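Local structure of probable polyketide synthase 1 (Dictyostelium discoideum, 2H84) at residues N12-L17 and Y213-N218; T118-V123 and K145-V150; P351-S356 and F369-V374. The protein probably acts as a polyketide synthase that makes only acylpyrones in vitro, the portion described here being its C-terminal type III polyketide synthase domain. All blocks are in the same frame, centred on the assembly; numbering follows the deposited sequence.

Interaction 1 (N12-L17 and Y213-N218)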
ATOM      1  N   ASN A  12      24.958   7.053 -10.426  1.00 45.64           N
ATOM      2  CA  ASN A  12      23.959   7.354 -11.387  1.00 45.07           C
ATOM      3  C   ASN A  12      22.542   7.188 -10.988  1.00 43.43           C
ATOM      4  O   ASN A  12      22.280   6.986  -9.817  1.00 43.39           O
ATOM      5  CB  ASN A  12      24.245   6.530 -12.505  1.00 47.04           C
ATOM      6  CG  ASN A  12      24.298   7.315 -13.612  1.00 49.42           C
ATOM      7  OD1 ASN A  12      23.326   7.985 -13.962  1.00 51.04           O
ATOM      8  ND2 ASN A  12      25.442   7.367 -14.192  1.00 50.36           N
ATOM      9  N   ASN A  13      21.629   7.305 -11.957  1.00 40.84           N
ATOM     10  CA  ASN A  13      20.211   7.170 -11.653  1.00 37.51           C
ATOM     11  C   ASN A  13      19.456   6.093 -12.421  1.00 35.72           C
ATOM     12  O   ASN A  13      19.931   5.552 -13.416  1.00 35.45           O
ATOM     13  CB  ASN A  13      19.465   8.543 -11.715  1.00 38.03           C
ATOM     14  CG  ASN A  13      19.751   9.320 -12.952  1.00 39.13           C
ATOM     15  OD1 ASN A  13      19.413  10.491 -13.112  1.00 36.30           O
ATOM     16  ND2 ASN A  13      20.373   8.662 -13.850  1.00 40.36           N
ATOM     17  N   SER A  14      18.281   5.777 -11.890  1.00 33.89           N
ATOM     18  CA  SER A  14      17.371   4.753 -12.394  1.00 31.56           C
ATOM     19  C   SER A  14      16.934   4.821 -13.863  1.00 30.01           C
ATOM     20  O   SER A  14      16.873   5.891 -14.458  1.00 30.20           O
ATOM     21  CB  SER A  14      16.141   4.744 -11.491  1.00 31.09           C
ATOM     22  OG  SER A  14      15.117   3.937 -12.023  1.00 32.21           O
ATOM     23  N   PHE A  15      16.623   3.660 -14.437  1.00 28.88           N
ATOM     24  CA  PHE A  15      16.182   3.556 -15.832  1.00 28.84           C
ATOM     25  C   PHE A  15      15.024   2.580 -15.957  1.00 29.19           C
ATOM     26  O   PHE A  15      15.008   1.552 -15.290  1.00 30.52           O
ATOM     27  CB  PHE A  15      17.296   3.023 -16.735  1.00 28.16           C
ATOM     28  CG  PHE A  15      18.344   4.024 -17.076  1.00 27.86           C
ATOM     29  CD1 PHE A  15      19.337   4.363 -16.156  1.00 27.17           C
ATOM     30  CD2 PHE A  15      18.340   4.638 -18.323  1.00 26.73           C
ATOM     31  CE1 PHE A  15      20.315   5.299 -16.477  1.00 25.37           C
ATOM     32  CE2 PHE A  15      19.309   5.571 -18.654  1.00 25.91           C
ATOM     33  CZ  PHE A  15      20.299   5.904 -17.727  1.00 25.86           C
ATOM     34  N   VAL A  16      14.064   2.884 -16.819  1.00 28.57           N
ATOM     35  CA  VAL A  16      12.939   1.983 -17.036  1.00 28.29           C
ATOM     36  C   VAL A  16      13.491   1.019 -18.081  1.00 28.19           C
ATOM     37  O   VAL A  16      13.733   1.427 -19.219  1.00 29.22           O
ATOM     38  CB  VAL A  16      11.750   2.733 -17.643  1.00 28.43           C
ATOM     39  CG1 VAL A  16      10.682   1.874 -17.885  1.00 28.51           C
ATOM     40  CG2 VAL A  16      11.223   3.666 -16.741  1.00 28.53           C
ATOM     41  N   LEU A  17      13.685  -0.243 -17.709  1.00 26.41           N
ATOM     42  CA  LEU A  17      14.261  -1.238 -18.614  1.00 24.64           C
ATOM     43  C   LEU A  17      13.289  -2.109 -19.423  1.00 23.74           C
ATOM     44  O   LEU A  17      13.715  -2.924 -20.250  1.00 23.18           O
ATOM     45  CB  LEU A  17      15.212  -2.131 -17.815  1.00 24.01           C
ATOM     46  CG  LEU A  17      16.266  -1.378 -16.999  1.00 22.40           C
ATOM     47  CD1 LEU A  17      17.024  -2.349 -16.123  1.00 22.55           C
ATOM     48  CD2 LEU A  17      17.207  -0.646 -17.928  1.00 21.57           C
ATOM     49  N   TYR A 213       6.392  -2.787 -15.362  1.00 10.94           N
ATOM     50  CA  TYR A 213       7.669  -2.337 -15.896  1.00 12.03           C
ATOM     51  C   TYR A 213       8.843  -2.760 -14.999  1.00 12.33           C
ATOM     52  O   TYR A 213       8.672  -2.975 -13.804  1.00 12.32           O
ATOM     53  CB  TYR A 213       7.640  -0.811 -16.099  1.00 11.36           C
ATOM     54  CG  TYR A 213       7.426  -0.013 -14.837  1.00 12.11           C
ATOM     55  CD1 TYR A 213       8.508   0.382 -14.048  1.00 12.24           C
ATOM     56  CD2 TYR A 213       6.141   0.326 -14.410  1.00 12.07           C
ATOM     57  CE1 TYR A 213       8.319   1.093 -12.861  1.00 12.88           C
ATOM     58  CE2 TYR A 213       5.942   1.035 -13.226  1.00 13.64           C
ATOM     59  CZ  TYR A 213       7.037   1.414 -12.456  1.00 13.07           C
ATOM     60  OH  TYR A 213       6.847   2.105 -11.282  1.00 14.41           O
ATOM     61  N   ILE A 214      10.018  -2.930 -15.599  1.00 13.04           N
ATOM     62  CA  ILE A 214      11.217  -3.290 -14.855  1.00 13.34           C
ATOM     63  C   ILE A 214      12.045  -2.009 -14.727  1.00 14.28           C
ATOM     64  O   ILE A 214      12.136  -1.224 -15.671  1.00 16.08           O
ATOM     65  CB  ILE A 214      12.057  -4.318 -15.608  1.00 13.50           C
ATOM     66  CG1 ILE A 214      11.186  -5.505 -16.030  1.00 14.74           C
ATOM     67  CG2 ILE A 214      13.215  -4.759 -14.737  1.00 12.93           C
ATOM     68  CD1 ILE A 214      10.640  -6.324 -14.884  1.00 15.73           C
ATOM     69  N   ILE A 215      12.657  -1.795 -13.572  1.00 14.38           N
ATOM     70  CA  ILE A 215      13.443  -0.583 -13.364  1.00 14.55           C
ATOM     71  C   ILE A 215      14.703  -0.862 -12.545  1.00 16.16           C
ATOM     72  O   ILE A 215      14.684  -1.686 -11.636  1.00 16.71           O
ATOM     73  CB  ILE A 215      12.586   0.474 -12.648  1.00 14.37           C
ATOM     74  CG1 ILE A 215      13.400   1.729 -12.383  1.00 13.41           C
ATOM     75  CG2 ILE A 215      12.054  -0.087 -11.342  1.00 12.40           C
ATOM     76  CD1 ILE A 215      12.596   2.807 -11.717  1.00 15.04           C
ATOM     77  N   GLY A 216      15.800  -0.183 -12.872  1.00 17.00           N
ATOM     78  CA  GLY A 216      17.039  -0.393 -12.142  1.00 18.46           C
ATOM     79  C   GLY A 216      18.119   0.617 -12.482  1.00 19.29           C
ATOM     80  O   GLY A 216      17.944   1.442 -13.374  1.00 18.49           O
ATOM     81  N   CYS A 217      19.240   0.559 -11.766  1.00 20.32           N
ATOM     82  CA  CYS A 217      20.340   1.483 -12.015  1.00 22.11           C
ATOM     83  C   CYS A 217      21.489   0.801 -12.726  1.00 23.84           C
ATOM     84  O   CYS A 217      21.638  -0.418 -12.656  1.00 24.49           O
ATOM     85  CB  CYS A 217      20.854   2.076 -10.709  1.00 22.07           C
ATOM     86  SG  CYS A 217      19.717   3.225  -9.927  1.00 26.03           S
ATOM     87  N   ASN A 218      22.313   1.592 -13.402  1.00 24.68           N
ATOM     88  CA  ASN A 218      23.450   1.035 -14.116  1.00 25.24           C
ATOM     89  C   ASN A 218      22.976  -0.056 -15.053  1.00 24.84           C
ATOM     90  O   ASN A 218      23.032  -1.241 -14.722  1.00 24.60           O
ATOM     91  CB  ASN A 218      24.473   0.448 -13.133  1.00 25.54           C
ATOM     92  CG  ASN A 218      24.931   1.460 -12.098  1.00 26.55           C
ATOM     93  OD1 ASN A 218      25.472   2.514 -12.437  1.00 27.61           O
ATOM     94  ND2 ASN A 218      24.714   1.143 -10.828  1.00 26.61           N
TER

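Interaction 2 (T118-V123 and K145-V150)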
ATOM      1  N   THR A 118      15.056  -8.376  -7.994  1.00 19.19           N
ATOM      2  CA  THR A 118      15.198  -8.269  -6.551  1.00 18.66           C
ATOM      3  C   THR A 118      13.943  -7.815  -5.836  1.00 18.97           C
ATOM      4  O   THR A 118      13.735  -8.151  -4.669  1.00 19.60           O
ATOM      5  CB  THR A 118      16.327  -7.292  -6.183  1.00 18.12           C
ATOM      6  OG1 THR A 118      16.121  -6.038  -6.848  1.00 15.53           O
ATOM      7  CG2 THR A 118      17.671  -7.876  -6.576  1.00 17.67           C
ATOM      8  N   HIS A 119      13.112  -7.043  -6.530  1.00 18.76           N
ATOM      9  CA  HIS A 119      11.891  -6.510  -5.935  1.00 16.76           C
ATOM     10  C   HIS A 119      10.650  -6.681  -6.785  1.00 14.79           C
ATOM     11  O   HIS A 119      10.710  -6.651  -8.014  1.00 14.64           O
ATOM     12  CB  HIS A 119      12.069  -5.019  -5.634  1.00 16.73           C
ATOM     13  CG  HIS A 119      13.116  -4.732  -4.603  1.00 17.17           C
ATOM     14  ND1 HIS A 119      12.811  -4.437  -3.291  1.00 17.83           N
ATOM     15  CD2 HIS A 119      14.468  -4.717  -4.685  1.00 16.23           C
ATOM     16  CE1 HIS A 119      13.927  -4.255  -2.611  1.00 17.07           C
ATOM     17  NE2 HIS A 119      14.949  -4.419  -3.434  1.00 15.44           N
ATOM     18  N   ILE A 120       9.520  -6.854  -6.110  1.00 12.19           N
ATOM     19  CA  ILE A 120       8.243  -6.996  -6.785  1.00 10.39           C
ATOM     20  C   ILE A 120       7.283  -6.017  -6.089  1.00 10.33           C
ATOM     21  O   ILE A 120       7.047  -6.098  -4.883  1.00  9.44           O
ATOM     22  CB  ILE A 120       7.778  -8.481  -6.724  1.00  9.35           C
ATOM     23  CG1 ILE A 120       6.948  -8.838  -7.958  1.00  8.72           C
ATOM     24  CG2 ILE A 120       7.102  -8.785  -5.426  1.00  9.24           C
ATOM     25  CD1 ILE A 120       5.645  -8.246  -8.105  1.00  6.52           C
ATOM     26  N   VAL A 121       6.783  -5.052  -6.859  1.00  8.77           N
ATOM     27  CA  VAL A 121       5.875  -4.037  -6.351  1.00  6.42           C
ATOM     28  C   VAL A 121       4.500  -4.108  -6.996  1.00  6.49           C
ATOM     29  O   VAL A 121       4.355  -3.928  -8.203  1.00  6.21           O
ATOM     30  CB  VAL A 121       6.421  -2.634  -6.599  1.00  7.56           C
ATOM     31  CG1 VAL A 121       5.494  -1.593  -5.944  1.00  9.41           C
ATOM     32  CG2 VAL A 121       7.828  -2.526  -6.067  1.00  6.84           C
ATOM     33  N   SER A 122       3.496  -4.337  -6.161  1.00  6.05           N
ATOM     34  CA  SER A 122       2.106  -4.453  -6.572  1.00  5.27           C
ATOM     35  C   SER A 122       1.403  -3.128  -6.260  1.00  5.97           C
ATOM     36  O   SER A 122       1.664  -2.532  -5.214  1.00  5.19           O
ATOM     37  CB  SER A 122       1.476  -5.615  -5.795  1.00  5.61           C
ATOM     38  OG  SER A 122       0.063  -5.622  -5.868  1.00  9.75           O
ATOM     39  N   VAL A 123       0.531  -2.675  -7.167  1.00  5.46           N
ATOM     40  CA  VAL A 123      -0.207  -1.410  -7.020  1.00  3.81           C
ATOM     41  C   VAL A 123      -1.676  -1.485  -7.492  1.00  4.71           C
ATOM     42  O   VAL A 123      -1.965  -1.958  -8.591  1.00  4.16           O
ATOM     43  CB  VAL A 123       0.495  -0.276  -7.820  1.00  2.31           C
ATOM     44  CG1 VAL A 123      -0.307   1.004  -7.733  1.00  2.48           C
ATOM     45  CG2 VAL A 123       1.894  -0.048  -7.290  1.00  1.51           C
ATOM     46  N   LYS A 145      11.733 -16.904  -4.240  1.00 14.58           N
ATOM     47  CA  LYS A 145      10.838 -16.908  -3.082  1.00 15.28           C
ATOM     48  C   LYS A 145      11.199 -15.807  -2.087  1.00 14.86           C
ATOM     49  O   LYS A 145      10.368 -15.394  -1.278  1.00 16.61           O
ATOM     50  CB  LYS A 145      10.923 -18.250  -2.360  1.00 16.29           C
ATOM     51  CG  LYS A 145      12.332 -18.516  -1.862  1.00 19.15           C
ATOM     52  CD  LYS A 145      12.473 -19.739  -0.983  1.00 18.73           C
ATOM     53  CE  LYS A 145      13.942 -19.907  -0.599  1.00 18.89           C
ATOM     54  NZ  LYS A 145      14.179 -21.059   0.304  1.00 20.47           N
ATOM     55  N   ASP A 146      12.442 -15.344  -2.137  1.00 14.06           N
ATOM     56  CA  ASP A 146      12.906 -14.306  -1.224  1.00 14.35           C
ATOM     57  C   ASP A 146      12.765 -12.888  -1.774  1.00 13.91           C
ATOM     58  O   ASP A 146      12.994 -11.917  -1.049  1.00 14.59           O
ATOM     59  CB  ASP A 146      14.371 -14.570  -0.845  1.00 15.92           C
ATOM     60  CG  ASP A 146      14.518 -15.390   0.433  1.00 15.90           C
ATOM     61  OD1 ASP A 146      13.683 -16.286   0.687  1.00 13.10           O
ATOM     62  OD2 ASP A 146      15.488 -15.133   1.179  1.00 17.07           O
ATOM     63  N   VAL A 147      12.397 -12.766  -3.049  1.00 12.86           N
ATOM     64  CA  VAL A 147      12.234 -11.454  -3.669  1.00 11.66           C
ATOM     65  C   VAL A 147      11.487 -10.540  -2.697  1.00 12.13           C
ATOM     66  O   VAL A 147      10.520 -10.954  -2.060  1.00 11.10           O
ATOM     67  CB  VAL A 147      11.452 -11.561  -5.011  1.00 10.29           C
ATOM     68  CG1 VAL A 147      10.023 -11.982  -4.751  1.00 11.27           C
ATOM     69  CG2 VAL A 147      11.495 -10.237  -5.761  1.00  9.47           C
ATOM     70  N   GLU A 148      11.956  -9.300  -2.577  1.00 13.39           N
ATOM     71  CA  GLU A 148      11.349  -8.333  -1.669  1.00 13.19           C
ATOM     72  C   GLU A 148      10.012  -7.786  -2.158  1.00 12.78           C
ATOM     73  O   GLU A 148       9.895  -7.332  -3.303  1.00 12.24           O
ATOM     74  CB  GLU A 148      12.334  -7.194  -1.391  1.00 12.21           C
ATOM     75  CG  GLU A 148      13.448  -7.617  -0.452  1.00 12.58           C
ATOM     76  CD  GLU A 148      14.382  -6.484  -0.062  1.00 13.38           C
ATOM     77  OE1 GLU A 148      13.893  -5.396   0.326  1.00 12.07           O
ATOM     78  OE2 GLU A 148      15.612  -6.702  -0.135  1.00 14.35           O
ATOM     79  N   ARG A 149       9.009  -7.844  -1.275  1.00 11.81           N
ATOM     80  CA  ARG A 149       7.659  -7.378  -1.596  1.00 11.68           C
ATOM     81  C   ARG A 149       7.331  -5.965  -1.104  1.00 11.77           C
ATOM     82  O   ARG A 149       7.755  -5.549  -0.025  1.00 11.87           O
ATOM     83  CB  ARG A 149       6.597  -8.327  -1.033  1.00 11.11           C
ATOM     84  CG  ARG A 149       7.015  -9.771  -0.876  1.00 11.63           C
ATOM     85  CD  ARG A 149       5.805 -10.711  -0.912  1.00 12.32           C
ATOM     86  NE  ARG A 149       4.602 -10.196  -0.250  1.00 13.70           N
ATOM     87  CZ  ARG A 149       4.476  -9.993   1.060  1.00 14.91           C
ATOM     88  NH1 ARG A 149       5.485 -10.251   1.888  1.00 17.84           N
ATOM     89  NH2 ARG A 149       3.325  -9.546   1.545  1.00 13.61           N
ATOM     90  N   VAL A 150       6.555  -5.247  -1.913  1.00 10.69           N
ATOM     91  CA  VAL A 150       6.117  -3.886  -1.617  1.00  8.29           C
ATOM     92  C   VAL A 150       4.678  -3.717  -2.107  1.00  8.06           C
ATOM     93  O   VAL A 150       4.424  -3.848  -3.300  1.00  8.06           O
ATOM     94  CB  VAL A 150       6.994  -2.846  -2.341  1.00  5.81           C
ATOM     95  CG1 VAL A 150       6.528  -1.449  -1.999  1.00  5.09           C
ATOM     96  CG2 VAL A 150       8.432  -3.022  -1.946  1.00  6.32           C
TER

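Interaction 3 (P351-S356 and F369-V374)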
ATOM      1  N   PRO A 351      11.285  13.662 -28.524  1.00 27.62           N
ATOM      2  CA  PRO A 351      12.165  14.768 -28.137  1.00 27.17           C
ATOM      3  C   PRO A 351      13.348  14.223 -27.276  1.00 27.71           C
ATOM      4  O   PRO A 351      13.517  13.000 -27.105  1.00 28.49           O
ATOM      5  CB  PRO A 351      11.328  15.655 -27.202  1.00 26.22           C
ATOM      6  CG  PRO A 351       9.917  15.133 -27.331  1.00 27.33           C
ATOM      7  CD  PRO A 351       9.962  13.809 -28.004  1.00 27.53           C
ATOM      8  N   THR A 352      14.121  15.072 -26.586  1.00 26.89           N
ATOM      9  CA  THR A 352      15.195  14.493 -25.807  1.00 27.29           C
ATOM     10  C   THR A 352      14.694  14.239 -24.398  1.00 27.92           C
ATOM     11  O   THR A 352      15.244  13.398 -23.678  1.00 30.43           O
ATOM     12  CB  THR A 352      16.419  15.350 -25.835  1.00 26.12           C
ATOM     13  OG1 THR A 352      16.864  15.425 -27.191  1.00 28.75           O
ATOM     14  CG2 THR A 352      17.481  14.726 -25.019  1.00 26.29           C
ATOM     15  N   TYR A 353      13.587  14.887 -24.054  1.00 27.03           N
ATOM     16  CA  TYR A 353      13.010  14.763 -22.725  1.00 25.20           C
ATOM     17  C   TYR A 353      11.490  14.599 -22.677  1.00 23.96           C
ATOM     18  O   TYR A 353      10.792  14.912 -23.641  1.00 23.64           O
ATOM     19  CB  TYR A 353      13.396  15.992 -21.908  1.00 24.93           C
ATOM     20  CG  TYR A 353      14.871  16.155 -21.648  1.00 26.13           C
ATOM     21  CD1 TYR A 353      15.560  15.217 -20.888  1.00 25.82           C
ATOM     22  CD2 TYR A 353      15.583  17.250 -22.155  1.00 26.65           C
ATOM     23  CE1 TYR A 353      16.911  15.353 -20.630  1.00 26.21           C
ATOM     24  CE2 TYR A 353      16.950  17.395 -21.902  1.00 26.86           C
ATOM     25  CZ  TYR A 353      17.602  16.439 -21.137  1.00 27.64           C
ATOM     26  OH  TYR A 353      18.941  16.588 -20.869  1.00 28.31           O
ATOM     27  N   SER A 354      10.984  14.155 -21.524  1.00 21.72           N
ATOM     28  CA  SER A 354       9.541  13.968 -21.317  1.00 19.65           C
ATOM     29  C   SER A 354       9.116  14.376 -19.921  1.00 18.50           C
ATOM     30  O   SER A 354       9.862  14.192 -18.959  1.00 17.63           O
ATOM     31  CB  SER A 354       9.117  12.510 -21.535  1.00 17.97           C
ATOM     32  OG  SER A 354       9.295  12.109 -22.880  1.00 18.82           O
ATOM     33  N   ILE A 355       7.926  14.959 -19.822  1.00 17.74           N
ATOM     34  CA  ILE A 355       7.383  15.347 -18.530  1.00 16.29           C
ATOM     35  C   ILE A 355       6.163  14.457 -18.306  1.00 14.15           C
ATOM     36  O   ILE A 355       5.283  14.367 -19.174  1.00 13.18           O
ATOM     37  CB  ILE A 355       6.947  16.836 -18.503  1.00 16.91           C
ATOM     38  CG1 ILE A 355       8.174  17.743 -18.695  1.00 17.64           C
ATOM     39  CG2 ILE A 355       6.242  17.151 -17.168  1.00 16.61           C
ATOM     40  CD1 ILE A 355       7.858  19.234 -18.714  1.00 14.65           C
ATOM     41  N   SER A 356       6.132  13.764 -17.171  1.00 11.91           N
ATOM     42  CA  SER A 356       4.991  12.920 -16.862  1.00 10.70           C
ATOM     43  C   SER A 356       4.240  13.472 -15.662  1.00 11.32           C
ATOM     44  O   SER A 356       4.825  13.828 -14.636  1.00 11.27           O
ATOM     45  CB  SER A 356       5.412  11.486 -16.586  1.00  8.66           C
ATOM     46  OG  SER A 356       4.264  10.666 -16.538  1.00  5.91           O
ATOM     47  N   PHE A 369      10.438  13.630 -14.578  1.00 23.21           N
ATOM     48  CA  PHE A 369      11.144  14.160 -15.726  1.00 23.15           C
ATOM     49  C   PHE A 369      12.016  13.061 -16.269  1.00 22.53           C
ATOM     50  O   PHE A 369      12.960  12.618 -15.608  1.00 21.99           O
ATOM     51  CB  PHE A 369      11.968  15.377 -15.303  1.00 23.05           C
ATOM     52  CG  PHE A 369      12.596  16.120 -16.448  1.00 23.37           C
ATOM     53  CD1 PHE A 369      13.851  15.760 -16.908  1.00 22.13           C
ATOM     54  CD2 PHE A 369      11.927  17.173 -17.075  1.00 24.58           C
ATOM     55  CE1 PHE A 369      14.434  16.425 -17.979  1.00 23.05           C
ATOM     56  CE2 PHE A 369      12.505  17.854 -18.161  1.00 23.57           C
ATOM     57  CZ  PHE A 369      13.761  17.475 -18.610  1.00 23.15           C
ATOM     58  N   LEU A 370      11.687  12.604 -17.476  1.00 23.28           N
ATOM     59  CA  LEU A 370      12.454  11.523 -18.120  1.00 23.88           C
ATOM     60  C   LEU A 370      13.237  11.909 -19.370  1.00 25.13           C
ATOM     61  O   LEU A 370      12.929  12.885 -20.034  1.00 27.14           O
ATOM     62  CB  LEU A 370      11.520  10.389 -18.505  1.00 23.36           C
ATOM     63  CG  LEU A 370      10.595   9.792 -17.467  1.00 22.88           C
ATOM     64  CD1 LEU A 370       9.185  10.231 -17.787  1.00 22.35           C
ATOM     65  CD2 LEU A 370      10.690   8.275 -17.488  1.00 20.80           C
ATOM     66  N   LYS A 371      14.239  11.099 -19.686  1.00 26.50           N
ATOM     67  CA  LYS A 371      15.067  11.300 -20.864  1.00 27.72           C
ATOM     68  C   LYS A 371      14.838  10.090 -21.767  1.00 28.50           C
ATOM     69  O   LYS A 371      15.186   8.964 -21.416  1.00 27.78           O
ATOM     70  CB  LYS A 371      16.553  11.414 -20.481  1.00 29.41           C
ATOM     71  CG  LYS A 371      17.505  11.275 -21.657  1.00 29.51           C
ATOM     72  CD  LYS A 371      18.688  12.201 -21.490  1.00 30.87           C
ATOM     73  CE  LYS A 371      19.799  11.884 -22.468  1.00 30.86           C
ATOM     74  NZ  LYS A 371      21.121  12.245 -21.888  1.00 31.93           N
ATOM     75  N   ASN A 372      14.191  10.335 -22.899  1.00 30.05           N
ATOM     76  CA  ASN A 372      13.861   9.303 -23.860  1.00 32.20           C
ATOM     77  C   ASN A 372      15.132   8.684 -24.411  1.00 33.17           C
ATOM     78  O   ASN A 372      15.787   9.265 -25.276  1.00 34.29           O
ATOM     79  CB  ASN A 372      13.013   9.921 -24.978  1.00 33.08           C
ATOM     80  CG  ASN A 372      11.850  10.741 -24.440  1.00 34.52           C
ATOM     81  OD1 ASN A 372      11.463  11.755 -25.021  1.00 33.85           O
ATOM     82  ND2 ASN A 372      11.289  10.299 -23.315  1.00 35.28           N
ATOM     83  N   VAL A 373      15.501   7.519 -23.883  1.00 34.70           N
ATOM     84  CA  VAL A 373      16.719   6.821 -24.308  1.00 35.97           C
ATOM     85  C   VAL A 373      16.545   5.837 -25.484  1.00 36.90           C
ATOM     86  O   VAL A 373      17.530   5.464 -26.098  1.00 36.97           O
ATOM     87  CB  VAL A 373      17.332   5.993 -23.173  1.00 36.02           C
ATOM     88  CG1 VAL A 373      17.874   6.804 -22.172  1.00 35.68           C
ATOM     89  CG2 VAL A 373      16.359   5.293 -22.480  1.00 36.45           C
ATOM     90  N   VAL A 374      15.313   5.444 -25.817  1.00 38.12           N
ATOM     91  CA  VAL A 374      14.995   4.483 -26.908  1.00 39.99           C
ATOM     92  C   VAL A 374      15.516   4.849 -28.374  1.00 40.37           C
ATOM     93  O   VAL A 374      15.791   5.285 -29.747  1.00 40.83           O
ATOM     94  CB  VAL A 374      13.473   4.248 -26.783  1.00 40.86           C
ATOM     95  CG1 VAL A 374      12.802   4.377 -28.025  1.00 41.37           C
ATOM     96  CG2 VAL A 374      13.220   2.949 -26.369  1.00 41.23           C
ATOM     97  OXT VAL A 374      15.352   3.393 -28.017  1.00 41.56           O
TER

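Interaction 1 (N12-L17 and Y213-N218)
Leu17 sets CG anti to its carbonyl carbon (chi1 -52°), and chi2 of 173° carries CD1 onward to lie 4.1 Å from Gly216 N. Cys217 likewise turns SG anti to its carbonyl carbon (chi1 -70°), which puts the sulfur against the other backbone, with SG 3.5 Å from Ser14 N. Alongside these contacts the segments pair as antiparallel strands. Phe15 and Gly216 form a hydrogen-bonded pair: Phe15 N donates to Gly216 O at 2.8 Å, and Gly216 N returns a bond to Phe15 O at 3.1 Å. Val16 and Ile215 are the non-hydrogen-bonded pair that follows, after which Leu17 N binds Ile214 O at 2.7 Å. A CA-H...O contact adds to the ladder, Ile215 CA lying 3.3 Å from Phe15 O. Gly216 has no side chain on the face where Phe15 stands, and the phenyl ring has Gly216 O at its edge. On the face of Val16 and Ile215, helix 159-171 covers the sheet: Ile215 packs on Leu164 and Ala167, while Tyr213 OH is hydrogen-bonded to Ser163 OG. Val16 CG1 meets Tyr213 at CB, 4.4 Å away. No side-chain hydrogen bond or salt bridge crosses between the two segments; the hydrogen bonds between them are all main-chain, with sparse apolar side-chain contact added, as expected of neighbouring strands in the central sheet of a thiolase fold.

Interaction 2 (T118-V123 and K145-V150)
A beta-alpha-beta crossover in the thiolase-fold core brings His119 beside Glu148: strand 119-124 runs through helix 133-141 to strand 148-153, and the two strands pair in parallel. Four backbone bonds zip them together, from Glu148 N to Thr118 O (3.0 Å), Ile120 N to Glu148 O, Val150 N to Ile120 O and Ser122 N to Val150 O. On one face His119 and Glu148 extend side by side in the same direction, their ring and carboxylate planes 58° apart. The imidazole lies against the whole glutamate chain, with ND1 3.4 Å from Glu148 CB and CE1 nearest to Glu148 OE1. That same OE1 forms a salt bridge with Arg165 of the second subunit, so the pair sits at the dimer interface. An alanine at His119 would probably open a gap beside Glu148 and let its side chain turn more freely, disturbing the carboxylate that meets the neighbouring arginine. Further along this face Val121 and Val150 repeat the side-by-side packing, and Val150 also touches Leu152 of the second subunit. At the start of the pairing, Val147 turns CG2 anti to its backbone N, and this methyl lies against Thr118 O.

Interaction 3 (P351-S356 and F369-V374)
Tyr353 and Phe369 make the aromatic part of this contact, their rings meeting obliquely with planes 39° apart and centroids separated by 5.0 Å. Phe369 holds CG anti to its backbone N (chi1 -172°), which starts its ring off toward the tyrosine. Its CZ then comes over one face of the Tyr353 ring, near the end bonded to CB, 3.5 Å from Tyr353 CG. The methyl CG2 of Thr352 lies over the centre of the opposite face, so the tyrosine ring is sandwiched, while Leu370 O sits at its edge and in its plane.

Apolar contacts extend the packing. Lys371, bent at chi2, crosses the tyrosine at a slant, with CD 3.7 Å from Tyr353 CE1. Ile355 CG1 approaches Phe369 CD2 at 4.1 Å. On the other face of the sheet Leu370 CD1 touches Ser356 CB at 4.2 Å.

The backbone hydrogen bonds centre on Ser354 and Leu370, an antiparallel hydrogen-bonded pair joined from Ser354 N to Leu370 O and from Leu370 N to Ser354 O, each 2.8 Å long. A weak bond from Asn372 N to Thr352 O follows, near the chain's C-terminal end. Ser354 O also lies over one face of the Phe369 ring.

Together the segments form the open end of a beta hairpin built from strands 353-360 and 364-372. On the outer side of strand 353-360, strand 294-297 continues the sheet and accepts Ser356 OG at Leu296 O. Tyr353 OH and Thr284 OG1 are hydrogen-bonded. Strand 227-236 flanks the hairpin on its other side, pairing with Phe369 through Cys231. Helix 261-280 covers the face of Ile355 and Phe369, with Val273 and Leu276 against the isoleucine and Leu277 and Ala280 against the phenylalanine.

All three contacts belong to one mixed central sheet. Strand 178-185 separates the pairs of interactions 1 and 2, whose centres lie 16 Å apart; strand 227-236 separates those of interactions 1 and 3, 14 Å centre to centre. Interactions 1 and 3 nevertheless touch, through Phe15 CE2 and Val373 CG1 at 4.0 Å, a contact between residues of the N-terminal and C-terminal family regions. Interactions 2 and 3 are remote, with centres 27 Å apart and nearest atoms about 14 Å apart. Of the three, interaction 2 alone meets the second subunit. None lies at the predicted catalytic Cys157: they build the sheet framework of the domain away from that site.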